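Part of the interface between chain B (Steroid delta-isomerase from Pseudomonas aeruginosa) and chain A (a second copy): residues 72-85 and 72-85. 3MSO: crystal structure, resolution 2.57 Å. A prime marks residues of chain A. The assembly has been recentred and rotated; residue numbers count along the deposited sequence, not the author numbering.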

# COMPACT_ATOMS: atom_id res chain seq x y z
N HIS B 72 -12.79 12.33 -18.88
CA HIS B 72 -13.30 13.67 -18.66
C HIS B 72 -12.44 14.69 -19.39
O HIS B 72 -12.48 14.70 -20.62
CB HIS B 72 -13.50 13.93 -17.16
CG HIS B 72 -14.48 12.97 -16.58
ND1 HIS B 72 -15.82 13.01 -16.93
CD2 HIS B 72 -14.29 11.92 -15.75
CE1 HIS B 72 -16.39 12.02 -16.28
NE2 HIS B 72 -15.51 11.33 -15.56
N ARG B 73 -11.62 15.49 -18.69
CA ARG B 73 -10.74 16.47 -19.33
C ARG B 73 -9.58 15.81 -20.04
O ARG B 73 -9.05 14.79 -19.60
CB ARG B 73 -10.18 17.48 -18.29
CG ARG B 73 -11.19 18.52 -17.83
CD ARG B 73 -10.62 19.37 -16.72
NE ARG B 73 -10.49 18.61 -15.47
CZ ARG B 73 -10.12 19.16 -14.32
NH1 ARG B 73 -9.87 20.46 -14.25
NH2 ARG B 73 -10.03 18.41 -13.23
N GLN B 74 -9.18 16.43 -21.15
CA GLN B 74 -8.04 16.00 -21.95
C GLN B 74 -7.19 17.23 -22.15
O GLN B 74 -7.66 18.27 -22.62
CB GLN B 74 -8.50 15.40 -23.29
CG GLN B 74 -9.36 14.17 -23.07
CD GLN B 74 -9.66 13.38 -24.29
OE1 GLN B 74 -8.95 13.46 -25.29
NE2 GLN B 74 -10.71 12.58 -24.21
N LEU B 75 -5.94 17.13 -21.74
CA LEU B 75 -4.98 18.22 -21.77
C LEU B 75 -3.74 17.82 -22.54
O LEU B 75 -3.25 16.69 -22.41
CB LEU B 75 -4.60 18.60 -20.31
CG LEU B 75 -5.75 18.81 -19.31
CD1 LEU B 75 -6.00 17.56 -18.46
CD2 LEU B 75 -5.51 20.02 -18.44
N ALA B 76 -3.22 18.74 -23.34
CA ALA B 76 -2.02 18.53 -24.16
C ALA B 76 -0.86 19.42 -23.72
O ALA B 76 -1.07 20.58 -23.35
CB ALA B 76 -2.35 18.79 -25.63
N SER B 77 0.36 18.90 -23.80
CA SER B 77 1.57 19.69 -23.54
C SER B 77 1.82 20.61 -24.77
O SER B 77 1.34 20.30 -25.87
CB SER B 77 2.76 18.77 -23.30
OG SER B 77 2.98 17.95 -24.43
N ALA B 78 2.58 21.73 -24.60
CA ALA B 78 2.85 22.65 -25.73
C ALA B 78 3.62 22.03 -26.91
O ALA B 78 3.52 22.54 -28.03
CB ALA B 78 3.54 23.91 -25.26
N ASP B 79 4.37 20.94 -26.69
CA ASP B 79 5.10 20.27 -27.76
C ASP B 79 4.23 19.28 -28.59
O ASP B 79 4.74 18.66 -29.52
CB ASP B 79 6.37 19.61 -27.20
CG ASP B 79 6.20 18.33 -26.40
OD1 ASP B 79 5.07 18.01 -26.03
OD2 ASP B 79 7.22 17.67 -26.12
N GLY B 80 2.95 19.13 -28.21
CA GLY B 80 1.98 18.25 -28.86
C GLY B 80 2.36 16.78 -28.88
O GLY B 80 1.86 16.02 -29.71
N ARG B 81 3.21 16.38 -27.93
CA ARG B 81 3.76 15.04 -27.76
C ARG B 81 3.31 14.34 -26.49
O ARG B 81 3.54 13.13 -26.35
CB ARG B 81 5.30 15.09 -27.77
CG ARG B 81 5.88 15.55 -29.08
CD ARG B 81 7.36 15.76 -28.92
NE ARG B 81 7.96 16.22 -30.16
CZ ARG B 81 8.25 15.42 -31.19
NH1 ARG B 81 7.98 14.12 -31.13
NH2 ARG B 81 8.79 15.93 -32.29
N SER B 82 2.70 15.10 -25.56
CA SER B 82 2.19 14.54 -24.32
C SER B 82 0.74 14.95 -24.09
O SER B 82 0.33 16.08 -24.38
CB SER B 82 3.06 14.90 -23.13
OG SER B 82 4.16 14.01 -23.04
N VAL B 83 -0.02 14.00 -23.56
CA VAL B 83 -1.43 14.14 -23.26
C VAL B 83 -1.73 13.63 -21.85
O VAL B 83 -1.07 12.70 -21.36
CB VAL B 83 -2.28 13.42 -24.35
CG1 VAL B 83 -2.35 11.90 -24.15
CG2 VAL B 83 -3.67 14.02 -24.48
N VAL B 84 -2.69 14.26 -21.18
CA VAL B 84 -3.22 13.80 -19.90
C VAL B 84 -4.71 13.56 -20.13
O VAL B 84 -5.43 14.48 -20.57
CB VAL B 84 -2.92 14.72 -18.68
CG1 VAL B 84 -3.90 14.45 -17.53
CG2 VAL B 84 -1.49 14.54 -18.21
N LEU B 85 -5.14 12.31 -19.90
CA LEU B 85 -6.55 11.91 -20.02
C LEU B 85 -7.07 11.65 -18.63
O LEU B 85 -6.69 10.66 -17.99
CB LEU B 85 -6.72 10.65 -20.92
CG LEU B 85 -5.97 10.64 -22.25
CD1 LEU B 85 -6.04 9.29 -22.89
CD2 LEU B 85 -6.47 11.77 -23.18
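Chain A (72-85) HRQLASADGRSVVL

At the centre of this contact the same leucine from each chain meets its own copy. The CB atoms of Leu75 and Leu75′ lie 3.8 Å apart, and the two residues bury more surface here than any others in the stretches. Each leucine then reaches across to the hairpin of its partner. CD1 of Leu75 lies 3.8 Å from CG2 of Val84′, CG2 of Val84 lies 3.8 Å from CD1 of Leu75′, and the two valines approach each other at 4.1 Å, from CG2 of Val84 to CG1 of Val84′. Branched aliphatic side chains suit this place: they fill it without leaving polar groups unpaired. CD2 of Leu75 also packs over the polar backbone of the other hairpin, 3.5 Å from O of Ser82′, an oxygen already occupied by N of Ser77′ at 2.9 Å.

Chain A presents the same hairpin as chain B. The first strand of chain A, extended from Arg73′ onward, pairs back with the strand that begins at Ser82′, with Leu75′ N donating to Val84′ O at 2.9 Å and Val84′ N to Leu75′ O at 2.8 Å. A type I turn from Ser77′ to Gly80′ joins the strands. Gly80′ has a positive phi of 62°, a conformation that favours glycine, while OD1 of Asp79′ accepts from OG of Ser77′ at 2.6 Å and from N of Arg81′ at 3.0 Å, bracing the turn.

The first strands of the two hairpins run in broadly opposite directions, their axes crossing at 132° and approaching to 3.9 Å. The backbone pairing centres on Ala76 and Ala76′, whose CA atoms are 5.3 Å apart. Ala76 N donates to Ala76′ O at 2.9 Å, and Ala76′ N returns the bond to Ala76 O at 2.8 Å. The small methyl groups lie on the face of the sheet opposite the leucines and ask for little room. Beside this pair, CA of Leu75 comes within 3.3 Å of O of Ala76′, and CA of Ser77′ within 3.5 Å of O of Gln74, as CA-H...O contacts that support the close approach of the backbones.

Farther out, the contact becomes polar. Arg73 NH1 donates to Ser82′ OG at 2.9 Å, and Arg73′ NH1 to Ser82 OG at the same distance; each hydroxyl lies at the edge of the guanidinium, near its plane, where the N-H groups point. The length of arginine lets it span to the neighbouring hairpin, while the short serine holds its acceptor close to its own strand. Gln74 and Gln74′ lead their side-chain ends away from the partner.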

# COMPACT_ATOMS: atom_id res chain seq x y z
N HIS A 72 7.66 19.71 -14.18
CA HIS A 72 8.13 19.12 -15.42
C HIS A 72 7.22 19.51 -16.56
O HIS A 72 7.24 20.69 -16.94
CB HIS A 72 8.40 17.63 -15.24
CG HIS A 72 9.45 17.38 -14.21
ND1 HIS A 72 10.76 17.75 -14.42
CD2 HIS A 72 9.33 16.89 -12.96
CE1 HIS A 72 11.40 17.44 -13.31
NE2 HIS A 72 10.58 16.92 -12.40
N ARG A 73 6.39 18.57 -17.07
CA ARG A 73 5.46 18.87 -18.16
C ARG A 73 4.29 19.71 -17.68
O ARG A 73 3.84 19.56 -16.55
CB ARG A 73 4.92 17.59 -18.83
CG ARG A 73 5.90 16.89 -19.76
CD ARG A 73 5.35 15.55 -20.21
NE ARG A 73 5.31 14.56 -19.12
CZ ARG A 73 4.98 13.28 -19.29
NH1 ARG A 73 4.64 12.82 -20.48
NH2 ARG A 73 4.98 12.46 -18.25
N GLN A 74 3.82 20.60 -18.54
CA GLN A 74 2.67 21.46 -18.32
C GLN A 74 1.77 21.27 -19.51
O GLN A 74 2.19 21.46 -20.65
CB GLN A 74 3.08 22.93 -18.14
CG GLN A 74 4.00 23.10 -16.94
CD GLN A 74 4.25 24.52 -16.56
OE1 GLN A 74 3.47 25.43 -16.85
NE2 GLN A 74 5.34 24.72 -15.85
N LEU A 75 0.54 20.82 -19.22
CA LEU A 75 -0.46 20.49 -20.23
C LEU A 75 -1.72 21.32 -20.02
O LEU A 75 -2.15 21.52 -18.89
CB LEU A 75 -0.78 18.99 -20.17
CG LEU A 75 0.41 18.02 -20.14
CD1 LEU A 75 0.73 17.57 -18.72
CD2 LEU A 75 0.19 16.83 -21.04
N ALA A 76 -2.31 21.81 -21.12
CA ALA A 76 -3.51 22.64 -21.09
C ALA A 76 -4.65 21.97 -21.81
O ALA A 76 -4.44 21.31 -22.84
CB ALA A 76 -3.22 24.00 -21.73
N SER A 77 -5.88 22.15 -21.28
CA SER A 77 -7.10 21.62 -21.92
C SER A 77 -7.41 22.54 -23.14
O SER A 77 -6.97 23.70 -23.15
CB SER A 77 -8.25 21.62 -20.92
OG SER A 77 -8.50 22.93 -20.42
N ALA A 78 -8.18 22.05 -24.13
CA ALA A 78 -8.53 22.84 -25.32
C ALA A 78 -9.33 24.13 -25.03
O ALA A 78 -9.30 25.06 -25.84
CB ALA A 78 -9.29 21.98 -26.33
N ASP A 79 -10.03 24.19 -23.89
CA ASP A 79 -10.81 25.39 -23.56
C ASP A 79 -9.95 26.49 -22.90
O ASP A 79 -10.49 27.56 -22.60
CB ASP A 79 -12.05 25.02 -22.71
CG ASP A 79 -11.82 24.65 -21.25
OD1 ASP A 79 -10.65 24.40 -20.86
OD2 ASP A 79 -12.82 24.65 -20.49
N GLY A 80 -8.66 26.20 -22.65
CA GLY A 80 -7.73 27.12 -22.00
C GLY A 80 -8.09 27.51 -20.58
O GLY A 80 -7.65 28.55 -20.10
N ARG A 81 -8.89 26.67 -19.87
CA ARG A 81 -9.33 26.90 -18.50
C ARG A 81 -8.83 25.84 -17.50
O ARG A 81 -9.05 25.98 -16.31
CB ARG A 81 -10.85 27.02 -18.43
CG ARG A 81 -11.42 28.18 -19.20
CD ARG A 81 -12.80 28.46 -18.68
NE ARG A 81 -13.58 29.31 -19.57
CZ ARG A 81 -14.52 28.86 -20.40
NH1 ARG A 81 -14.77 27.56 -20.48
NH2 ARG A 81 -15.20 29.71 -21.16
N SER A 82 -8.21 24.76 -17.99
CA SER A 82 -7.62 23.73 -17.14
C SER A 82 -6.18 23.45 -17.53
O SER A 82 -5.82 23.45 -18.71
CB SER A 82 -8.44 22.44 -17.13
OG SER A 82 -9.51 22.50 -16.21
N VAL A 83 -5.36 23.22 -16.51
CA VAL A 83 -3.93 22.97 -16.61
C VAL A 83 -3.54 21.79 -15.72
O VAL A 83 -4.15 21.56 -14.67
CB VAL A 83 -3.12 24.27 -16.27
CG1 VAL A 83 -2.98 24.51 -14.76
CG2 VAL A 83 -1.76 24.28 -16.95
N VAL A 84 -2.57 21.02 -16.18
CA VAL A 84 -1.97 19.93 -15.41
C VAL A 84 -0.47 20.27 -15.32
O VAL A 84 0.19 20.48 -16.35
CB VAL A 84 -2.24 18.50 -15.93
CG1 VAL A 84 -1.22 17.50 -15.39
CG2 VAL A 84 -3.64 18.05 -15.55
N LEU A 85 0.02 20.41 -14.09
CA LEU A 85 1.42 20.71 -13.81
C LEU A 85 2.01 19.46 -13.19
O LEU A 85 1.70 19.12 -12.05
CB LEU A 85 1.60 21.93 -12.88
CG LEU A 85 0.79 23.19 -13.22
CD1 LEU A 85 0.88 24.21 -12.12
CD2 LEU A 85 1.18 23.78 -14.56